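Local structure of uncharacterized protein (Ruminococcus gnavus, 4QAN) at residues 264-269 / 361-366; 270-275 / 295-300; 306-311 / 326-331; 322-327 / 355-360; 333-338 / 369-374. The protein is of unknown function but has a cystatin-like fold, belongs as a divergent member to the NTF2-like superfamily, and can bind a magnesium ion. All coordinates share one frame; numbering follows the deposited sequence.

Interaction 1: residues 264-269 / 361-366; sequences AKELKT and LESGEV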
# COMPACT_ATOMS: atom_id res chain seq x y z
N ALA A 264 4.26 -0.64 -5.69
CA ALA A 264 3.16 0.29 -5.78
C ALA A 264 3.59 1.71 -5.41
O ALA A 264 3.19 2.69 -6.05
CB ALA A 264 2.01 -0.16 -4.89
N LYS A 265 4.37 1.81 -4.34
CA LYS A 265 4.92 3.07 -3.93
C LYS A 265 5.80 3.70 -4.99
O LYS A 265 5.71 4.91 -5.21
CB LYS A 265 5.71 2.93 -2.64
CG LYS A 265 6.02 4.28 -2.04
CD LYS A 265 6.72 4.19 -0.71
CE LYS A 265 6.95 5.60 -0.19
NZ LYS A 265 7.73 5.58 1.05
N GLU A 266 6.67 2.89 -5.62
CA GLU A 266 7.57 3.37 -6.70
C GLU A 266 6.78 3.83 -7.92
O GLU A 266 7.15 4.81 -8.59
CB GLU A 266 8.52 2.27 -7.24
CG GLU A 266 9.65 1.77 -6.36
CD GLU A 266 10.42 0.57 -7.00
OE1 GLU A 266 11.01 0.67 -8.14
OE2 GLU A 266 10.45 -0.49 -6.34
N LEU A 267 5.73 3.08 -8.23
CA LEU A 267 4.86 3.39 -9.35
C LEU A 267 4.14 4.71 -9.09
O LEU A 267 4.25 5.67 -9.88
CB LEU A 267 3.88 2.23 -9.59
CG LEU A 267 2.75 2.38 -10.62
CD1 LEU A 267 3.20 3.09 -11.88
CD2 LEU A 267 2.14 1.02 -10.97
N LYS A 268 3.45 4.79 -7.95
CA LYS A 268 2.86 6.04 -7.47
C LYS A 268 3.81 7.22 -7.58
O LYS A 268 3.46 8.31 -8.03
CB LYS A 268 2.45 5.90 -6.01
CG LYS A 268 1.78 7.15 -5.44
CD LYS A 268 1.57 7.09 -3.94
CE LYS A 268 2.89 7.11 -3.19
NZ LYS A 268 2.67 6.78 -1.76
N THR A 269 5.05 6.97 -7.18
CA THR A 269 6.04 7.99 -7.15
C THR A 269 6.33 8.48 -8.57
O THR A 269 6.48 9.68 -8.80
CB THR A 269 7.28 7.47 -6.41
OG1 THR A 269 6.92 7.20 -5.05
CG2 THR A 269 8.41 8.48 -6.46
N LEU A 361 19.44 7.50 -12.28
CA LEU A 361 18.00 7.63 -12.13
C LEU A 361 17.48 6.73 -11.01
O LEU A 361 17.48 5.50 -11.13
CB LEU A 361 17.27 7.31 -13.43
CG LEU A 361 17.30 8.35 -14.56
CD1 LEU A 361 16.49 7.86 -15.75
CD2 LEU A 361 16.78 9.70 -14.11
N GLU A 362 17.03 7.34 -9.93
CA GLU A 362 16.52 6.60 -8.79
C GLU A 362 15.13 6.04 -9.03
O GLU A 362 14.41 6.44 -9.95
CB GLU A 362 16.53 7.47 -7.54
CG GLU A 362 17.96 7.70 -7.04
CD GLU A 362 18.13 8.97 -6.24
OE1 GLU A 362 17.61 9.04 -5.11
OE2 GLU A 362 18.81 9.89 -6.74
N SER A 363 14.76 5.10 -8.18
CA SER A 363 13.50 4.43 -8.26
C SER A 363 12.33 5.42 -8.32
O SER A 363 12.15 6.22 -7.42
CB SER A 363 13.37 3.52 -7.05
OG SER A 363 12.32 2.62 -7.24
N GLY A 364 11.55 5.39 -9.41
CA GLY A 364 10.43 6.32 -9.58
C GLY A 364 10.81 7.74 -9.99
O GLY A 364 9.95 8.60 -10.04
N GLU A 365 12.08 7.99 -10.31
CA GLU A 365 12.50 9.33 -10.65
C GLU A 365 12.05 9.66 -12.08
O GLU A 365 12.09 8.82 -12.97
CB GLU A 365 14.02 9.47 -10.53
CG GLU A 365 14.49 10.91 -10.47
CD GLU A 365 15.99 11.06 -10.62
OE1 GLU A 365 16.74 10.18 -10.14
OE2 GLU A 365 16.43 12.07 -11.23
N VAL A 366 11.63 10.90 -12.28
CA VAL A 366 11.22 11.35 -13.60
C VAL A 366 12.02 12.60 -13.89
O VAL A 366 12.12 13.46 -13.03
CB VAL A 366 9.71 11.66 -13.61
CG1 VAL A 366 9.32 12.36 -14.88
CG2 VAL A 366 8.90 10.38 -13.44
O HOH W 1 8.76 10.85 -9.35

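Interaction 2: residues 270-275 / 295-300; sequences MLYGFL and GKLNPE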
# COMPACT_ATOMS: atom_id res chain seq x y z
N MSE A 270 6.36 7.54 -9.51
CA MSE A 270 6.58 7.85 -10.92
C MSE A 270 5.42 8.68 -11.44
O MSE A 270 5.64 9.72 -12.06
CB MSE A 270 6.77 6.56 -11.72
CG MSE A 270 6.97 6.92 -13.19
SE MSE A 270 7.24 5.38 -14.36
CE MSE A 270 5.34 4.89 -14.60
N LEU A 271 4.19 8.26 -11.19
CA LEU A 271 3.03 9.03 -11.62
C LEU A 271 3.04 10.44 -11.02
O LEU A 271 2.71 11.42 -11.72
CB LEU A 271 1.73 8.32 -11.26
CG LEU A 271 1.57 6.88 -11.75
CD1 LEU A 271 0.28 6.30 -11.22
CD2 LEU A 271 1.62 6.78 -13.27
N TYR A 272 3.43 10.56 -9.75
CA TYR A 272 3.48 11.87 -9.10
C TYR A 272 4.53 12.74 -9.80
O TYR A 272 4.37 13.96 -9.90
CB TYR A 272 3.79 11.74 -7.60
CG TYR A 272 2.63 11.29 -6.71
CD1 TYR A 272 1.43 10.79 -7.24
CD2 TYR A 272 2.75 11.35 -5.33
CE1 TYR A 272 0.40 10.39 -6.41
CE2 TYR A 272 1.73 10.93 -4.50
CZ TYR A 272 0.56 10.46 -5.04
OH TYR A 272 -0.44 10.06 -4.19
N GLY A 273 5.58 12.10 -10.31
CA GLY A 273 6.60 12.82 -11.08
C GLY A 273 6.03 13.49 -12.33
O GLY A 273 6.36 14.65 -12.63
N PHE A 274 5.19 12.77 -13.06
CA PHE A 274 4.55 13.32 -14.27
C PHE A 274 3.50 14.36 -13.89
O PHE A 274 3.30 15.34 -14.59
CB PHE A 274 3.88 12.23 -15.12
CG PHE A 274 4.85 11.26 -15.74
CD1 PHE A 274 5.76 11.67 -16.69
CD2 PHE A 274 4.81 9.91 -15.41
CE1 PHE A 274 6.64 10.77 -17.27
CE2 PHE A 274 5.70 9.00 -15.98
CZ PHE A 274 6.60 9.44 -16.92
N LEU A 275 2.83 14.14 -12.76
CA LEU A 275 1.86 15.10 -12.26
C LEU A 275 2.49 16.36 -11.65
O LEU A 275 1.78 17.32 -11.37
CB LEU A 275 0.98 14.44 -11.21
CG LEU A 275 0.06 13.34 -11.72
CD1 LEU A 275 -0.47 12.49 -10.57
CD2 LEU A 275 -1.07 13.95 -12.52
N GLY A 295 -6.52 18.38 -6.43
CA GLY A 295 -6.94 18.51 -7.82
C GLY A 295 -5.83 18.16 -8.78
O GLY A 295 -6.07 17.61 -9.85
N LYS A 296 -4.61 18.46 -8.36
CA LYS A 296 -3.40 18.23 -9.14
C LYS A 296 -3.01 16.75 -9.21
O LYS A 296 -2.19 16.35 -10.06
CB LYS A 296 -2.30 19.07 -8.48
CG LYS A 296 -1.04 19.31 -9.28
CD LYS A 296 -0.30 20.49 -8.66
CE LYS A 296 1.21 20.32 -8.72
NZ LYS A 296 1.69 20.11 -10.11
N LEU A 297 -3.59 15.92 -8.34
CA LEU A 297 -3.36 14.47 -8.38
C LEU A 297 -4.32 13.72 -9.31
O LEU A 297 -4.24 12.50 -9.43
CB LEU A 297 -3.46 13.88 -6.96
CG LEU A 297 -2.46 14.41 -5.93
CD1 LEU A 297 -2.83 13.95 -4.53
CD2 LEU A 297 -1.06 13.97 -6.29
N ASN A 298 -5.23 14.44 -9.97
CA ASN A 298 -6.18 13.82 -10.90
C ASN A 298 -5.43 13.02 -11.98
O ASN A 298 -4.63 13.59 -12.71
CB ASN A 298 -7.05 14.90 -11.54
CG ASN A 298 -8.19 14.34 -12.38
OD1 ASN A 298 -8.20 13.17 -12.76
ND2 ASN A 298 -9.14 15.18 -12.68
N PRO A 299 -5.68 11.71 -12.07
CA PRO A 299 -4.97 10.90 -13.05
C PRO A 299 -5.65 10.79 -14.43
O PRO A 299 -5.18 10.03 -15.27
CB PRO A 299 -4.94 9.52 -12.37
CG PRO A 299 -6.25 9.47 -11.64
CD PRO A 299 -6.53 10.87 -11.20
N GLU A 300 -6.73 11.53 -14.67
CA GLU A 300 -7.49 11.39 -15.91
C GLU A 300 -6.64 11.60 -17.18
O GLU A 300 -7.05 11.16 -18.26
CB GLU A 300 -8.67 12.37 -15.95
CG GLU A 300 -8.24 13.81 -16.16
CD GLU A 300 -9.36 14.83 -16.04
OE1 GLU A 300 -10.55 14.46 -16.11
OE2 GLU A 300 -9.02 16.02 -15.87
O HOH W 2 -0.98 17.30 -12.20

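Interaction 3: residues 306-311 / 326-331; sequences DLIKVI and AGLYSY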
# COMPACT_ATOMS: atom_id res chain seq x y z
N ASP A 306 2.41 8.86 -23.10
CA ASP A 306 2.91 8.09 -24.22
C ASP A 306 4.39 7.86 -24.13
O ASP A 306 5.18 8.75 -23.81
CB ASP A 306 2.65 8.83 -25.53
CG ASP A 306 1.24 8.62 -26.04
OD1 ASP A 306 0.84 7.45 -26.19
OD2 ASP A 306 0.54 9.63 -26.30
N LEU A 307 4.76 6.64 -24.48
CA LEU A 307 6.14 6.27 -24.62
C LEU A 307 6.58 6.63 -26.07
O LEU A 307 5.97 6.21 -27.04
CB LEU A 307 6.23 4.77 -24.35
CG LEU A 307 7.47 4.13 -23.75
CD1 LEU A 307 7.93 4.81 -22.48
CD2 LEU A 307 7.12 2.68 -23.50
N ILE A 308 7.60 7.46 -26.21
CA ILE A 308 8.16 7.74 -27.54
C ILE A 308 9.15 6.63 -27.94
O ILE A 308 9.18 6.19 -29.09
CB ILE A 308 8.87 9.10 -27.56
CG1 ILE A 308 7.85 10.23 -27.34
CG2 ILE A 308 9.59 9.33 -28.89
CD1 ILE A 308 8.49 11.54 -26.93
N LYS A 309 9.95 6.18 -26.98
CA LYS A 309 11.00 5.21 -27.23
C LYS A 309 11.45 4.54 -25.93
O LYS A 309 11.51 5.19 -24.88
CB LYS A 309 12.18 5.90 -27.90
CG LYS A 309 13.02 4.99 -28.77
CD LYS A 309 13.79 5.81 -29.79
CE LYS A 309 14.74 4.95 -30.61
NZ LYS A 309 15.50 5.84 -31.52
N VAL A 310 11.75 3.25 -26.00
CA VAL A 310 12.42 2.51 -24.93
C VAL A 310 13.85 2.20 -25.39
O VAL A 310 14.04 1.45 -26.34
CB VAL A 310 11.68 1.21 -24.63
CG1 VAL A 310 12.38 0.45 -23.50
CG2 VAL A 310 10.23 1.53 -24.29
N ILE A 311 14.84 2.79 -24.72
CA ILE A 311 16.20 2.81 -25.27
C ILE A 311 17.18 2.09 -24.36
O ILE A 311 17.27 2.42 -23.18
CB ILE A 311 16.71 4.26 -25.44
CG1 ILE A 311 15.68 5.09 -26.20
CG2 ILE A 311 18.04 4.25 -26.16
CD1 ILE A 311 15.97 6.57 -26.16
N ALA A 326 16.13 3.07 -20.69
CA ALA A 326 15.53 4.39 -20.48
C ALA A 326 14.22 4.49 -21.22
O ALA A 326 14.10 4.05 -22.35
CB ALA A 326 16.48 5.48 -20.97
N GLY A 327 13.21 5.05 -20.56
CA GLY A 327 11.93 5.35 -21.18
C GLY A 327 11.92 6.83 -21.55
O GLY A 327 12.28 7.68 -20.73
N LEU A 328 11.55 7.13 -22.79
CA LEU A 328 11.37 8.51 -23.24
C LEU A 328 9.88 8.72 -23.51
O LEU A 328 9.27 7.91 -24.21
CB LEU A 328 12.19 8.79 -24.50
CG LEU A 328 12.04 10.16 -25.15
CD1 LEU A 328 12.58 11.24 -24.22
CD2 LEU A 328 12.76 10.22 -26.49
N TYR A 329 9.30 9.77 -22.93
CA TYR A 329 7.85 9.93 -22.88
C TYR A 329 7.38 11.27 -23.41
O TYR A 329 8.14 12.23 -23.47
CB TYR A 329 7.33 9.84 -21.44
CG TYR A 329 7.73 8.61 -20.65
CD1 TYR A 329 9.00 8.50 -20.10
CD2 TYR A 329 6.83 7.58 -20.43
CE1 TYR A 329 9.36 7.40 -19.38
CE2 TYR A 329 7.18 6.47 -19.68
CZ TYR A 329 8.46 6.39 -19.16
OH TYR A 329 8.86 5.30 -18.43
N SER A 330 6.11 11.31 -23.79
CA SER A 330 5.33 12.53 -23.85
C SER A 330 4.17 12.34 -22.88
O SER A 330 3.32 11.47 -23.08
CB SER A 330 4.80 12.80 -25.27
OG SER A 330 3.81 13.84 -25.26
N TYR A 331 4.16 13.14 -21.82
CA TYR A 331 3.03 13.20 -20.92
C TYR A 331 2.28 14.47 -21.24
O TYR A 331 2.69 15.56 -20.84
CB TYR A 331 3.46 13.23 -19.44
CG TYR A 331 2.28 13.43 -18.51
CD1 TYR A 331 1.35 12.42 -18.31
CD2 TYR A 331 2.07 14.65 -17.85
CE1 TYR A 331 0.26 12.59 -17.47
CE2 TYR A 331 0.97 14.82 -17.01
CZ TYR A 331 0.07 13.78 -16.83
OH TYR A 331 -1.04 13.93 -16.01

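Interaction 4: residues 322-327 / 355-360; sequences VKQYAG and SAPALS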
# COMPACT_ATOMS: atom_id res chain seq x y z
N VAL A 322 19.99 -9.26 -16.45
CA VAL A 322 19.53 -7.96 -15.96
C VAL A 322 20.02 -6.82 -16.84
O VAL A 322 21.21 -6.69 -17.10
CB VAL A 322 19.87 -7.77 -14.47
CG1 VAL A 322 19.64 -6.34 -14.01
CG2 VAL A 322 18.98 -8.70 -13.64
N LYS A 323 19.08 -6.00 -17.31
CA LYS A 323 19.38 -4.93 -18.24
C LYS A 323 18.69 -3.61 -17.90
O LYS A 323 17.53 -3.60 -17.47
CB LYS A 323 19.02 -5.36 -19.66
CG LYS A 323 19.80 -6.58 -20.10
CD LYS A 323 19.67 -6.86 -21.58
CE LYS A 323 20.51 -8.07 -21.96
NZ LYS A 323 21.98 -7.81 -21.89
N GLN A 324 19.41 -2.51 -18.08
CA GLN A 324 18.85 -1.19 -17.83
C GLN A 324 18.41 -0.51 -19.12
O GLN A 324 19.09 -0.57 -20.15
CB GLN A 324 19.87 -0.31 -17.11
CG GLN A 324 20.03 -0.66 -15.65
CD GLN A 324 21.12 0.17 -15.00
OE1 GLN A 324 21.02 1.39 -14.91
NE2 GLN A 324 22.15 -0.50 -14.52
N TYR A 325 17.25 0.12 -19.04
CA TYR A 325 16.64 0.75 -20.19
C TYR A 325 16.12 2.12 -19.76
O TYR A 325 15.71 2.29 -18.62
CB TYR A 325 15.49 -0.14 -20.72
CG TYR A 325 15.96 -1.26 -21.62
CD1 TYR A 325 16.43 -2.47 -21.09
CD2 TYR A 325 15.95 -1.11 -23.01
CE1 TYR A 325 16.88 -3.48 -21.92
CE2 TYR A 325 16.39 -2.12 -23.84
CZ TYR A 325 16.86 -3.30 -23.30
OH TYR A 325 17.29 -4.30 -24.15
N ALA A 326 16.13 3.07 -20.69
CA ALA A 326 15.53 4.39 -20.48
C ALA A 326 14.22 4.49 -21.22
O ALA A 326 14.10 4.05 -22.35
CB ALA A 326 16.48 5.48 -20.97
N GLY A 327 13.21 5.05 -20.56
CA GLY A 327 11.93 5.35 -21.18
C GLY A 327 11.92 6.83 -21.55
O GLY A 327 12.28 7.68 -20.73
N SER A 355 14.13 2.17 -11.76
CA SER A 355 15.37 2.93 -11.65
C SER A 355 16.34 2.51 -12.74
O SER A 355 16.22 1.44 -13.32
CB SER A 355 16.02 2.68 -10.29
OG SER A 355 16.49 1.34 -10.22
N ALA A 356 17.31 3.36 -12.98
CA ALA A 356 18.46 3.01 -13.79
C ALA A 356 19.69 3.68 -13.19
O ALA A 356 20.06 4.79 -13.59
CB ALA A 356 18.26 3.44 -15.23
N PRO A 357 20.36 2.98 -12.25
CA PRO A 357 21.51 3.53 -11.57
C PRO A 357 22.58 4.03 -12.54
O PRO A 357 23.27 5.00 -12.26
CB PRO A 357 22.05 2.35 -10.77
CG PRO A 357 20.91 1.45 -10.59
CD PRO A 357 20.01 1.64 -11.76
N ALA A 358 22.67 3.36 -13.69
CA ALA A 358 23.68 3.67 -14.70
C ALA A 358 23.57 5.09 -15.28
O ALA A 358 24.54 5.63 -15.82
CB ALA A 358 23.62 2.63 -15.80
N LEU A 359 22.38 5.67 -15.20
CA LEU A 359 22.15 7.07 -15.58
C LEU A 359 21.76 7.91 -14.37
O LEU A 359 21.19 8.99 -14.52
CB LEU A 359 21.01 7.15 -16.61
CG LEU A 359 21.27 6.56 -18.00
CD1 LEU A 359 20.02 6.70 -18.85
CD2 LEU A 359 22.46 7.22 -18.68
N SER A 360 22.08 7.42 -13.17
CA SER A 360 21.78 8.08 -11.91
C SER A 360 20.28 8.32 -11.67
O SER A 360 19.91 9.22 -10.91
CB SER A 360 22.56 9.40 -11.78
OG SER A 360 22.24 10.05 -10.57

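Interaction 5: residues 333-338 / 369-374; sequences GKNYLT and LSKEES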
# COMPACT_ATOMS: atom_id res chain seq x y z
N GLY A 333 2.18 16.14 -23.86
CA GLY A 333 2.98 17.04 -24.67
C GLY A 333 4.27 17.49 -24.03
O GLY A 333 5.07 18.17 -24.67
N LYS A 334 4.47 17.17 -22.76
CA LYS A 334 5.73 17.45 -22.09
C LYS A 334 6.54 16.18 -22.04
O LYS A 334 5.99 15.11 -21.79
CB LYS A 334 5.51 18.02 -20.68
CG LYS A 334 4.83 19.38 -20.72
CD LYS A 334 4.86 20.10 -19.39
CE LYS A 334 4.51 21.58 -19.56
NZ LYS A 334 4.67 22.34 -18.29
N ASN A 335 7.83 16.31 -22.31
CA ASN A 335 8.73 15.17 -22.46
C ASN A 335 9.53 14.89 -21.22
O ASN A 335 10.06 15.81 -20.59
CB ASN A 335 9.70 15.42 -23.61
CG ASN A 335 8.99 15.66 -24.91
OD1 ASN A 335 9.12 16.73 -25.52
ND2 ASN A 335 8.19 14.69 -25.32
N TYR A 336 9.61 13.61 -20.87
CA TYR A 336 10.32 13.15 -19.69
C TYR A 336 11.18 11.94 -20.02
O TYR A 336 10.98 11.28 -21.04
CB TYR A 336 9.34 12.78 -18.58
CG TYR A 336 8.51 13.94 -18.09
CD1 TYR A 336 7.33 14.31 -18.73
CD2 TYR A 336 8.93 14.69 -16.99
CE1 TYR A 336 6.58 15.39 -18.28
CE2 TYR A 336 8.18 15.77 -16.53
CZ TYR A 336 7.01 16.12 -17.18
OH TYR A 336 6.27 17.18 -16.74
N LEU A 337 12.14 11.68 -19.15
CA LEU A 337 12.90 10.46 -19.16
C LEU A 337 12.68 9.74 -17.83
O LEU A 337 12.62 10.37 -16.78
CB LEU A 337 14.38 10.76 -19.34
CG LEU A 337 15.23 9.58 -19.80
CD1 LEU A 337 15.10 9.40 -21.32
CD2 LEU A 337 16.69 9.79 -19.43
N THR A 338 12.56 8.42 -17.88
CA THR A 338 12.72 7.60 -16.69
C THR A 338 13.62 6.42 -16.96
O THR A 338 13.91 6.12 -18.11
CB THR A 338 11.38 7.03 -16.22
OG1 THR A 338 10.97 5.98 -17.11
CG2 THR A 338 10.34 8.14 -16.15
N LEU A 369 12.61 16.90 -19.77
CA LEU A 369 13.48 17.17 -20.91
C LEU A 369 12.95 18.32 -21.76
O LEU A 369 11.75 18.45 -21.97
CB LEU A 369 13.58 15.93 -21.81
CG LEU A 369 14.30 14.70 -21.27
CD1 LEU A 369 14.27 13.61 -22.33
CD2 LEU A 369 15.73 15.01 -20.86
N SER A 370 13.86 19.15 -22.28
CA SER A 370 13.46 20.16 -23.26
C SER A 370 13.06 19.42 -24.53
O SER A 370 13.36 18.23 -24.69
CB SER A 370 14.60 21.14 -23.53
OG SER A 370 15.59 20.58 -24.37
N LYS A 371 12.36 20.11 -25.43
CA LYS A 371 12.03 19.56 -26.74
C LYS A 371 13.31 19.21 -27.52
O LYS A 371 13.37 18.21 -28.24
CB LYS A 371 11.20 20.56 -27.56
CG LYS A 371 9.81 20.85 -27.03
CD LYS A 371 8.84 19.71 -27.31
CE LYS A 371 7.69 19.70 -26.32
NZ LYS A 371 6.87 18.47 -26.47
N GLU A 372 14.31 20.07 -27.39
CA GLU A 372 15.64 19.82 -27.96
C GLU A 372 16.21 18.52 -27.39
O GLU A 372 16.55 17.60 -28.13
CB GLU A 372 16.57 21.00 -27.66
CG GLU A 372 17.96 20.90 -28.25
CD GLU A 372 17.96 20.87 -29.77
OE1 GLU A 372 17.06 21.49 -30.39
OE2 GLU A 372 18.85 20.21 -30.34
N GLU A 373 16.30 18.45 -26.06
CA GLU A 373 16.80 17.25 -25.40
C GLU A 373 16.02 15.98 -25.78
O GLU A 373 16.60 14.92 -25.96
CB GLU A 373 16.77 17.45 -23.87
CG GLU A 373 17.80 18.44 -23.35
CD GLU A 373 17.54 18.88 -21.91
OE1 GLU A 373 16.76 18.22 -21.19
OE2 GLU A 373 18.14 19.90 -21.50
N SER A 374 14.69 16.10 -25.89
CA SER A 374 13.83 14.96 -26.20
C SER A 374 14.08 14.44 -27.61
O SER A 374 14.06 13.24 -27.84
CB SER A 374 12.37 15.36 -26.06
OG SER A 374 11.51 14.25 -26.24
O HOH W 3 9.15 18.94 -22.51

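Interaction 1: residues 264-269 / 361-366
A type II beta turn, E362 to E365, sits against one flank of helix 254-275 in this cystatin-like protein. E365 N donates to E362 O and closes the turn. The E365 side chain folds back as well: its OE1 takes the N-H of E362, which comes from above the carboxylate plane.

The tight part is at G364, the third residue of the turn. Its phi is positive, 77°, as is common at this position of a type II turn. With no side chain in the way, G364 CA comes to 3.7 Å from E266 O. A CB at G364 would run into that same carbonyl oxygen and crowd T269 CG2. T269 is directed at the turn; its CG2, anti to the backbone N, lies 3.9 Å from G364 O. T269 OG1 turns back into its own helix and donates to K265 O at 2.6 Å. K265 O also accepts T269 N, so two donors grip it.

The side toward S363 and the exposed E362 is the rim of the contact and more open to solvent. E266 reaches out there with an extended chain, and its OE1 still comes within 2.5 Å of S363 OG. The same OE1 accepts a hydrogen bond from L354 N, which ties the helix to the start of the same loop. Away from the turn, L267 packs on F228 and I232 of helix 221-234.

One water bridges the two backbones. It donates to T269 O and to G364 O, each at 2.6 Å.

Interaction 2: residues 270-275 / 295-300
Residues 270-275 are helical, while segment 295-300 starts in helix 287-296 and then unwinds into a loop. The backbones come nearest at L275 and L297, whose CA atoms are 6.5 Å apart. After L297 the loop is shaped by an Asx turn: N298 OD1 accepts E300 N, which lies above the side-chain carbonyl plane.

L275 is the main side chain of the contact. It points at the loop and spreads its two methyls over the loop carbonyls. CD2 lies 3.6 Å from N298 O and about as far from K296 O. CD1 sits 3.9 Å from L297 O. An alanine in place of L275 would remove CG and both methyls and would probably loosen the packing of the helix on this loop.

L297 meets Y272 instead. Its CD2 stands over one face of the ring, 4.1 Å from the ring centroid and 19° off the normal, a CH-pi contact. The methyl is displaced toward the rim, and its nearest ring atom is Y272 CE1.

K296 returns to the helix through its tip. Bends at chi3 and chi4 bring NZ to L275 O, where it donates in the carbonyl plane at 3.1 Å. A water also donates to L275 O and to K296 O, at 2.6 Å from the latter.

On the loop side, Y86 OH hydrogen-bonds L297 O, and the L275 side chain also touches Y86. Elsewhere around the contact, M270 and L271 pack on helix 221-234. F274 makes edge-to-face contacts with Y329 and Y336 of the sheet.

Interaction 3: residues 306-311 / 326-331
Strands 305-314 and 322-331 pair as an antiparallel hairpin, their short segments running at 149° to each other. D306 with S330 and I311 with A326 are regular hydrogen-bonded pairs. Between them the register slips by one residue. I308 and K309 both face L328, and L328 O takes I308 N at 2.6 Å but K309 N only weakly at 3.3 Å. I308 psi is -41°, which makes the kink.

The bulge swings the I308 side chain toward the partner strand. Its CD1 reaches over the backbone to 3.5 Å from Y329 O. Its CG2 crosses L328 CD2 obliquely at 4.1 Å.

L307 and Y329 share the face of the sheet opposite L328 and run side by side. L307 CD1 sits over one face of the Y329 ring, tightly, 3.3 Å from CE2. It is 27° off the normal at the centroid and makes a CH-pi contact. A CB at G327 would point to this side of the sheet and clash with Y329 OH. That hydroxyl is hydrogen-bonded to T338 OG1 and Y340 OH on the next strand.

The L307 and Y329 face looks to helix 221-234, and I229 touches Y329. I311 and L328 face helix 371-378. K309 NZ reaches S378 O at the end of that helix. The arrangement is a classic beta bulge within a beta hairpin, part of the sheet of this cystatin-like fold.

Interaction 4: residues 322-327 / 355-360
Q324 leaves strand 322-331 and points at the loop 355-360. CB starts the chain, with CG beside the backbone N (chi1 -75°). CB and CG make no close approach to the loop; the side chain also touches T341 of strand 334-344. From CG the chain runs on extended to CD. CD touches two loop residues, 3.6 Å from A358 CB and 3.7 Å from P357 CD.

The amide oxygen makes the one hydrogen bond across the two segments. OE1 accepts A358 N at 2.8 Å, with an angle of 157° at the hydrogen. The N-H arrives in the plane of the amide, on a lone pair. The same oxygen is packed in closely by loop carbons: A358 CB at 3.0 Å and P357 CD at 3.3 Å. A356 CB also borders it. P357 N is near but carries no hydrogen to give. NE2 has A358 CB as its nearest loop atom.

An alanine in place of Q324 would remove the acceptor of A358 N and would probably leave the loop less firmly held to the strand.

The loop makes a short 3-10 turn at P357 and A358. L359 N donates to A356 O at 3.0 Å, and S360 N donates to P357 O. A326 CB meets L359 CD1 loosely at 4.3 Å. L359 also packs on I313 and on L383 of strand 383-384.

S360, just after this turn, is seen to bind magnesium in a structure of this protein, though no ion is bound here. The contact thus anchors a 3-10 turn beside a metal-binding position.

Interaction 5: residues 333-338 / 369-374
The ammonium of K371 bridges two oxygens of segment 333-338. NZ donates to G333 O at 2.6 Å and to N335 OD1 at 3.0 Å. In both bonds it lies above the carbonyl plane. A bend at chi2 (-76°) turns the lysine back from the start of its helix, so that it crosses N335 at about a right angle.

The backbones add a second link: L369 N donates to N335 O at 2.9 Å. A water accepts from N335 N and donates to L369 O. N335 ND2 is hydrogen-bonded to Y329 O on the adjacent strand, so both ends of the amide are held.

Helix 371-378 begins with a capping box. S370 OG accepts E373 N at 2.8 Å, and E373 OE1 takes S370 N weakly.

Packing completes the contact. S374 points at the strand, its OG 3.2 Å from N335 CG. L369 CD1 rests on L337 CB at 4.1 Å.

The contact lies where strand 367-369 pairs with strand 334-344 and turns into helix 371-378. L369 and S374 also meet L328 of strand 322-331, and S374 touches I308 of strand 305-314.

Overall arrangement
Interactions 1 and 2 follow one another along helix 254-275, centres 12 Å apart. Interactions 3, 4 and 5 each involve strands of the sheet that this helix packs against. F274 CE1 packs on Y336 CB at 3.6 Å, joining interactions 2 and 5. Interactions 3 and 4 share A326 and G327. Interactions 3 and 5 have centres 9 Å apart, and G327 N probably bonds T338 O at 2.8 Å. Segments 355-360 and 361-366 lie on one loop, where L361 O probably accepts A356 N at 2.8 Å. S360 of this loop, seen to bind magnesium elsewhere but without an ion here, is about 12 Å from S363 and A326 and about 10 Å from L337 by side chains.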